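Pentafunctional AROM polypeptide (Schizosaccharomyces pombe, PDB 5SWV) carries dehydroquinate dehydratase and shikimate dehydrogenase in this fragment, two of the five shikimate-pathway activities of the full polypeptide. Local coordinates at residues R211-H222 with G232-R243. Residues are numbered along the deposited sequence; the frame is centred on the assembly and turned at random.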
ATOM      1  N   ARG A 211      -6.859  -5.339  22.035  1.00 34.40           N
ATOM      2  CA  ARG A 211      -6.217  -4.827  20.801  1.00 34.36           C
ATOM      3  C   ARG A 211      -6.282  -5.866  19.688  1.00 34.76           C
ATOM      4  O   ARG A 211      -6.609  -5.553  18.540  1.00 35.79           O
ATOM      5  CB  ARG A 211      -4.734  -4.487  21.023  1.00 33.95           C
ATOM      6  CG  ARG A 211      -4.445  -3.311  21.947  1.00 33.93           C
ATOM      7  CD  ARG A 211      -2.951  -3.223  22.167  1.00 34.28           C
ATOM      8  NE  ARG A 211      -2.513  -2.107  23.000  1.00 34.64           N
ATOM      9  CZ  ARG A 211      -2.401  -0.841  22.608  1.00 34.74           C
ATOM     10  NH1 ARG A 211      -2.741  -0.464  21.377  1.00 35.68           N
ATOM     11  NH2 ARG A 211      -1.959   0.066  23.473  1.00 34.81           N
ATOM     12  N   ILE A 212      -5.972  -7.104  20.058  1.00 34.72           N
ATOM     13  CA  ILE A 212      -5.980  -8.238  19.152  1.00 34.26           C
ATOM     14  C   ILE A 212      -7.369  -8.465  18.555  1.00 34.44           C
ATOM     15  O   ILE A 212      -7.479  -8.713  17.357  1.00 33.82           O
ATOM     16  CB  ILE A 212      -5.432  -9.478  19.887  1.00 34.43           C
ATOM     17  CG1 ILE A 212      -3.916  -9.329  20.084  1.00 34.13           C
ATOM     18  CG2 ILE A 212      -5.758 -10.773  19.156  1.00 35.18           C
ATOM     19  CD1 ILE A 212      -3.372 -10.121  21.255  1.00 34.32           C
ATOM     20  N   LEU A 213      -8.408  -8.348  19.383  1.00 35.00           N
ATOM     21  CA  LEU A 213      -9.813  -8.502  18.946  1.00 35.55           C
ATOM     22  C   LEU A 213     -10.433  -7.290  18.233  1.00 36.44           C
ATOM     23  O   LEU A 213     -11.453  -7.435  17.539  1.00 36.85           O
ATOM     24  CB  LEU A 213     -10.708  -8.854  20.145  1.00 35.42           C
ATOM     25  CG  LEU A 213     -10.381 -10.151  20.892  1.00 35.42           C
ATOM     26  CD1 LEU A 213     -11.339 -10.352  22.063  1.00 35.60           C
ATOM     27  CD2 LEU A 213     -10.400 -11.346  19.955  1.00 35.13           C
ATOM     28  N   ASN A 214      -9.859  -6.103  18.419  1.00 37.08           N
ATOM     29  CA  ASN A 214     -10.323  -4.919  17.705  1.00 37.88           C
ATOM     30  C   ASN A 214      -9.929  -4.961  16.222  1.00 38.79           C
ATOM     31  O   ASN A 214      -8.773  -4.763  15.872  1.00 39.39           O
ATOM     32  CB  ASN A 214      -9.771  -3.669  18.364  1.00 37.52           C
ATOM     33  CG  ASN A 214     -10.209  -2.408  17.650  1.00 37.14           C
ATOM     34  OD1 ASN A 214     -11.345  -2.003  17.755  1.00 36.33           O
ATOM     35  ND2 ASN A 214      -9.305  -1.799  16.902  1.00 37.75           N
ATOM     36  N   LYS A 215     -10.891  -5.222  15.350  1.00 40.39           N
ATOM     37  CA  LYS A 215     -10.582  -5.474  13.930  1.00 40.96           C
ATOM     38  C   LYS A 215     -10.397  -4.199  13.150  1.00 39.09           C
ATOM     39  O   LYS A 215      -9.522  -4.124  12.312  1.00 39.16           O
ATOM     40  CB  LYS A 215     -11.646  -6.366  13.296  1.00 42.45           C
ATOM     41  CG  LYS A 215     -11.602  -7.759  13.916  1.00 45.64           C
ATOM     42  CD  LYS A 215     -12.606  -8.742  13.337  1.00 48.16           C
ATOM     43  CE  LYS A 215     -14.029  -8.227  13.496  1.00 49.98           C
ATOM     44  NZ  LYS A 215     -14.989  -9.347  13.672  1.00 51.04           N
ATOM     45  N   PHE A 216     -11.196  -3.192  13.472  1.00 38.53           N
ATOM     46  CA  PHE A 216     -11.212  -1.937  12.743  1.00 38.47           C
ATOM     47  C   PHE A 216     -10.201  -0.914  13.261  1.00 38.75           C
ATOM     48  O   PHE A 216     -10.341  -0.401  14.370  1.00 37.36           O
ATOM     49  CB  PHE A 216     -12.614  -1.341  12.801  1.00 39.06           C
ATOM     50  CG  PHE A 216     -12.753  -0.079  12.029  1.00 38.72           C
ATOM     51  CD1 PHE A 216     -12.813  -0.113  10.643  1.00 39.08           C
ATOM     52  CD2 PHE A 216     -12.801   1.150  12.681  1.00 39.03           C
ATOM     53  CE1 PHE A 216     -12.933   1.063   9.906  1.00 39.33           C
ATOM     54  CE2 PHE A 216     -12.917   2.330  11.956  1.00 39.90           C
ATOM     55  CZ  PHE A 216     -12.981   2.289  10.564  1.00 39.63           C
ATOM     56  N   MET A 217      -9.197  -0.615  12.427  1.00 40.45           N
ATOM     57  CA  MET A 217      -8.185   0.450  12.662  1.00 40.66           C
ATOM     58  C   MET A 217      -7.482   0.354  14.013  1.00 39.40           C
ATOM     59  O   MET A 217      -7.539   1.282  14.822  1.00 38.97           O
ATOM     60  CB  MET A 217      -8.793   1.849  12.476  1.00 41.50           C
ATOM     61  CG  MET A 217      -9.274   2.133  11.063  1.00 43.18           C
ATOM     62  SD  MET A 217      -9.968   3.805  10.898  1.00 45.47           S
ATOM     63  CE  MET A 217      -8.460   4.778  10.902  1.00 44.47           C
ATOM     64  N   THR A 218      -6.815  -0.775  14.239  1.00 38.34           N
ATOM     65  CA  THR A 218      -6.002  -0.971  15.441  1.00 38.06           C
ATOM     66  C   THR A 218      -4.683  -0.235  15.273  1.00 36.73           C
ATOM     67  O   THR A 218      -4.077  -0.305  14.204  1.00 36.73           O
ATOM     68  CB  THR A 218      -5.702  -2.464  15.696  1.00 38.72           C
ATOM     69  OG1 THR A 218      -6.929  -3.172  15.879  1.00 39.39           O
ATOM     70  CG2 THR A 218      -4.859  -2.647  16.936  1.00 39.25           C
ATOM     71  N   PRO A 219      -4.235   0.488  16.312  1.00 35.73           N
ATOM     72  CA  PRO A 219      -2.886   1.040  16.210  1.00 35.36           C
ATOM     73  C   PRO A 219      -1.822  -0.012  16.476  1.00 34.96           C
ATOM     74  O   PRO A 219      -1.993  -0.884  17.334  1.00 36.33           O
ATOM     75  CB  PRO A 219      -2.854   2.136  17.270  1.00 35.02           C
ATOM     76  CG  PRO A 219      -3.918   1.770  18.221  1.00 35.46           C
ATOM     77  CD  PRO A 219      -4.982   1.073  17.432  1.00 35.59           C
ATOM     78  N   VAL A 220      -0.744   0.095  15.711  1.00 34.23           N
ATOM     79  CA  VAL A 220       0.419  -0.750  15.833  1.00 33.77           C
ATOM     80  C   VAL A 220       1.675   0.112  15.800  1.00 33.82           C
ATOM     81  O   VAL A 220       1.633   1.286  15.414  1.00 33.31           O
ATOM     82  CB  VAL A 220       0.495  -1.797  14.701  1.00 33.95           C
ATOM     83  CG1 VAL A 220      -0.739  -2.682  14.715  1.00 34.21           C
ATOM     84  CG2 VAL A 220       0.685  -1.150  13.328  1.00 33.79           C
ATOM     85  N   THR A 221       2.789  -0.497  16.194  1.00 33.68           N
ATOM     86  CA  THR A 221       4.089   0.148  16.187  1.00 33.91           C
ATOM     87  C   THR A 221       5.059  -0.756  15.428  1.00 34.74           C
ATOM     88  O   THR A 221       4.624  -1.732  14.809  1.00 34.36           O
ATOM     89  CB  THR A 221       4.567   0.470  17.623  1.00 34.09           C
ATOM     90  OG1 THR A 221       5.847   1.117  17.570  1.00 34.22           O
ATOM     91  CG2 THR A 221       4.675  -0.785  18.491  1.00 34.44           C
ATOM     92  N   HIS A 222       6.351  -0.424  15.465  1.00 36.23           N
ATOM     93  CA  HIS A 222       7.399  -1.191  14.776  1.00 38.03           C
ATOM     94  C   HIS A 222       8.739  -1.025  15.518  1.00 39.08           C
ATOM     95  O   HIS A 222       8.992   0.041  16.078  1.00 39.97           O
ATOM     96  CB  HIS A 222       7.500  -0.694  13.338  1.00 38.98           C
ATOM     97  CG  HIS A 222       8.400  -1.509  12.466  1.00 39.79           C
ATOM     98  ND1 HIS A 222       9.764  -1.313  12.418  1.00 39.96           N
ATOM     99  CD2 HIS A 222       8.133  -2.508  11.594  1.00 39.80           C
ATOM    100  CE1 HIS A 222      10.303  -2.159  11.560  1.00 40.10           C
ATOM    101  NE2 HIS A 222       9.334  -2.899  11.049  1.00 40.25           N
ATOM    102  N   GLY A 232       1.131  -1.673  26.073  1.00 34.60           N
ATOM    103  CA  GLY A 232       0.455  -2.833  25.537  1.00 35.16           C
ATOM    104  C   GLY A 232       0.448  -2.876  24.036  1.00 35.52           C
ATOM    105  O   GLY A 232      -0.052  -3.822  23.456  1.00 36.16           O
ATOM    106  N   GLN A 233       1.018  -1.874  23.387  1.00 35.92           N
ATOM    107  CA  GLN A 233       0.955  -1.799  21.941  1.00 35.81           C
ATOM    108  C   GLN A 233       1.800  -2.881  21.304  1.00 35.11           C
ATOM    109  O   GLN A 233       2.897  -3.172  21.775  1.00 35.33           O
ATOM    110  CB  GLN A 233       1.448  -0.453  21.473  1.00 36.77           C
ATOM    111  CG  GLN A 233       1.237  -0.199  19.993  1.00 37.50           C
ATOM    112  CD  GLN A 233       1.621   1.214  19.613  1.00 37.94           C
ATOM    113  OE1 GLN A 233       2.450   1.853  20.283  1.00 37.25           O
ATOM    114  NE2 GLN A 233       1.018   1.719  18.534  1.00 38.29           N
ATOM    115  N   LEU A 234       1.276  -3.436  20.216  1.00 34.38           N
ATOM    116  CA  LEU A 234       1.902  -4.522  19.473  1.00 33.52           C
ATOM    117  C   LEU A 234       2.411  -4.066  18.107  1.00 32.13           C
ATOM    118  O   LEU A 234       1.924  -3.093  17.562  1.00 31.39           O
ATOM    119  CB  LEU A 234       0.868  -5.619  19.255  1.00 33.86           C
ATOM    120  CG  LEU A 234       0.314  -6.284  20.510  1.00 34.48           C
ATOM    121  CD1 LEU A 234      -0.826  -7.243  20.163  1.00 34.66           C
ATOM    122  CD2 LEU A 234       1.428  -7.011  21.268  1.00 34.60           C
ATOM    123  N   THR A 235       3.378  -4.795  17.564  1.00 31.44           N
ATOM    124  CA  THR A 235       3.811  -4.612  16.194  1.00 31.47           C
ATOM    125  C   THR A 235       2.857  -5.389  15.298  1.00 32.35           C
ATOM    126  O   THR A 235       2.047  -6.190  15.798  1.00 33.07           O
ATOM    127  CB  THR A 235       5.269  -5.067  15.949  1.00 30.94           C
ATOM    128  OG1 THR A 235       5.402  -6.479  16.149  1.00 30.57           O
ATOM    129  CG2 THR A 235       6.229  -4.338  16.857  1.00 30.97           C
ATOM    130  N   VAL A 236       2.947  -5.155  13.984  1.00 32.09           N
ATOM    131  CA  VAL A 236       2.128  -5.888  13.011  1.00 32.10           C
ATOM    132  C   VAL A 236       2.419  -7.381  13.067  1.00 32.42           C
ATOM    133  O   VAL A 236       1.496  -8.200  13.022  1.00 32.77           O
ATOM    134  CB  VAL A 236       2.293  -5.335  11.563  1.00 31.83           C
ATOM    135  CG1 VAL A 236       1.775  -6.308  10.505  1.00 31.61           C
ATOM    136  CG2 VAL A 236       1.545  -4.020  11.436  1.00 31.74           C
ATOM    137  N   LYS A 237       3.695  -7.724  13.157  1.00 32.94           N
ATOM    138  CA  LYS A 237       4.098  -9.118  13.278  1.00 34.00           C
ATOM    139  C   LYS A 237       3.472  -9.792  14.502  1.00 33.91           C
ATOM    140  O   LYS A 237       2.900 -10.881  14.415  1.00 33.62           O
ATOM    141  CB  LYS A 237       5.609  -9.218  13.371  1.00 34.69           C
ATOM    142  CG  LYS A 237       6.087 -10.639  13.223  1.00 35.99           C
ATOM    143  CD  LYS A 237       7.579 -10.722  13.430  1.00 37.34           C
ATOM    144  CE  LYS A 237       8.091 -12.089  13.020  1.00 38.20           C
ATOM    145  NZ  LYS A 237       9.244 -12.491  13.863  1.00 39.38           N
ATOM    146  N   GLN A 238       3.599  -9.122  15.636  1.00 33.80           N
ATOM    147  CA  GLN A 238       3.056  -9.617  16.883  1.00 34.33           C
ATOM    148  C   GLN A 238       1.554  -9.750  16.801  1.00 34.61           C
ATOM    149  O   GLN A 238       0.984 -10.729  17.288  1.00 34.78           O
ATOM    150  CB  GLN A 238       3.401  -8.667  18.023  1.00 34.32           C
ATOM    151  CG  GLN A 238       4.874  -8.636  18.404  1.00 34.38           C
ATOM    152  CD  GLN A 238       5.147  -7.657  19.544  1.00 34.80           C
ATOM    153  OE1 GLN A 238       4.869  -6.450  19.459  1.00 33.54           O
ATOM    154  NE2 GLN A 238       5.681  -8.188  20.640  1.00 35.51           N
ATOM    155  N   LEU A 239       0.922  -8.753  16.189  1.00 34.96           N
ATOM    156  CA  LEU A 239      -0.529  -8.713  16.092  1.00 35.05           C
ATOM    157  C   LEU A 239      -1.061  -9.899  15.325  1.00 34.84           C
ATOM    158  O   LEU A 239      -2.040 -10.493  15.739  1.00 35.12           O
ATOM    159  CB  LEU A 239      -1.010  -7.418  15.437  1.00 35.07           C
ATOM    160  CG  LEU A 239      -2.535  -7.228  15.333  1.00 35.60           C
ATOM    161  CD1 LEU A 239      -3.205  -7.145  16.696  1.00 35.68           C
ATOM    162  CD2 LEU A 239      -2.866  -5.977  14.524  1.00 36.02           C
ATOM    163  N   ASN A 240      -0.422 -10.229  14.207  1.00 34.95           N
ATOM    164  CA  ASN A 240      -0.814 -11.406  13.425  1.00 35.08           C
ATOM    165  C   ASN A 240      -0.504 -12.702  14.180  1.00 35.30           C
ATOM    166  O   ASN A 240      -1.347 -13.586  14.296  1.00 35.31           O
ATOM    167  CB  ASN A 240      -0.105 -11.416  12.077  1.00 35.12           C
ATOM    168  CG  ASN A 240      -0.586 -10.317  11.143  1.00 35.02           C
ATOM    169  OD1 ASN A 240      -1.768  -9.966  11.129  1.00 34.80           O
ATOM    170  ND2 ASN A 240       0.330  -9.786  10.334  1.00 34.90           N
ATOM    171  N   GLU A 241       0.706 -12.799  14.708  1.00 35.33           N
ATOM    172  CA  GLU A 241       1.066 -13.938  15.521  1.00 36.31           C
ATOM    173  C   GLU A 241       0.041 -14.237  16.615  1.00 35.55           C
ATOM    174  O   GLU A 241      -0.327 -15.386  16.829  1.00 35.00           O
ATOM    175  CB  GLU A 241       2.427 -13.715  16.140  1.00 37.63           C
ATOM    176  CG  GLU A 241       3.545 -13.958  15.162  1.00 39.10           C
ATOM    177  CD  GLU A 241       4.912 -13.631  15.743  1.00 41.27           C
ATOM    178  OE1 GLU A 241       4.989 -12.854  16.734  1.00 41.54           O
ATOM    179  OE2 GLU A 241       5.919 -14.148  15.189  1.00 43.04           O
ATOM    180  N   ALA A 242      -0.421 -13.196  17.289  1.00 34.91           N
ATOM    181  CA  ALA A 242      -1.418 -13.345  18.338  1.00 34.90           C
ATOM    182  C   ALA A 242      -2.756 -13.813  17.767  1.00 34.77           C
ATOM    183  O   ALA A 242      -3.355 -14.774  18.265  1.00 34.98           O
ATOM    184  CB  ALA A 242      -1.596 -12.034  19.080  1.00 34.98           C
ATOM    185  N   ARG A 243      -3.204 -13.145  16.705  1.00 34.03           N
ATOM    186  CA  ARG A 243      -4.452 -13.509  16.034  1.00 33.51           C
ATOM    187  C   ARG A 243      -4.469 -14.939  15.503  1.00 33.28           C
ATOM    188  O   ARG A 243      -5.520 -15.569  15.454  1.00 32.56           O
ATOM    189  CB  ARG A 243      -4.759 -12.520  14.915  1.00 33.55           C
ATOM    190  CG  ARG A 243      -5.278 -11.203  15.458  1.00 33.75           C
ATOM    191  CD  ARG A 243      -5.414 -10.126  14.402  1.00 33.86           C
ATOM    192  NE  ARG A 243      -6.008  -8.919  14.988  1.00 34.45           N
ATOM    193  CZ  ARG A 243      -6.135  -7.741  14.378  1.00 34.47           C
ATOM    194  NH1 ARG A 243      -5.719  -7.561  13.121  1.00 34.41           N
ATOM    195  NH2 ARG A 243      -6.688  -6.724  15.038  1.00 34.76           N
TER
HETATM  196  O   HOH W   1       4.887  -3.418  12.682  1.00 37.18           O
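The guanidinium of Arg243 meets the backbone of Ile212 at its edge, and Leu239 CD2 of its own helix lies over one face, away from its centre. NE and NH2 both donate side-on to Ile212 O. The NE bond to Ile212 O is fairly straight, 2.8 Å with an N-H...O angle of 158°, and uses a lone pair in the carbonyl plane. The NH2 bond to the same oxygen comes from above that plane and is more bent. Asn214 O and Thr218 OG1 also lie at this edge, near NH2, but neither is hydrogen-bonded to it. An extended chain from CG to NE carries the Arg243 group to the Ile212 carbonyl, near the C-terminal end of helix 208-213. The guanidinium of Arg211 has Gln233 CA over the centre of one face. Its NH2 is hydrogen-bonded to Pro231 O.

Ile212 CD1 rests on Ala242 CB at 3.4 Å, and Ile212 CG1 meets Leu234 CD1 at 3.7 Å. Val220 CG2 touches Val236 CG2, while Val220 CG1 reaches Leu239 CD2 at 3.9 Å. Gln233 runs extended past Thr221, with CD 3.6 Å from Thr221 CB. The hydrogen bonds of its amide go to residues outside the two segments: OE1 accepts from Ala229 N, and NE2 is bonded to Thr16 OG1.

The backbones also join. Thr221 N donates to Leu234 O at 3.1 Å, and a water links Thr221 O to Val236 N at the start of helix 236-245. Thr235 is the N-cap of that helix and forms a capping box with Gln238.

Strand 218-220 is the eighth strand of the parallel barrel and pairs with strand 13-17. Packing of the following helix 236-245 against it and against the end of helix 208-213 is characteristic of the closing beta-alpha unit of a TIM barrel, the fold of type I dehydroquinases.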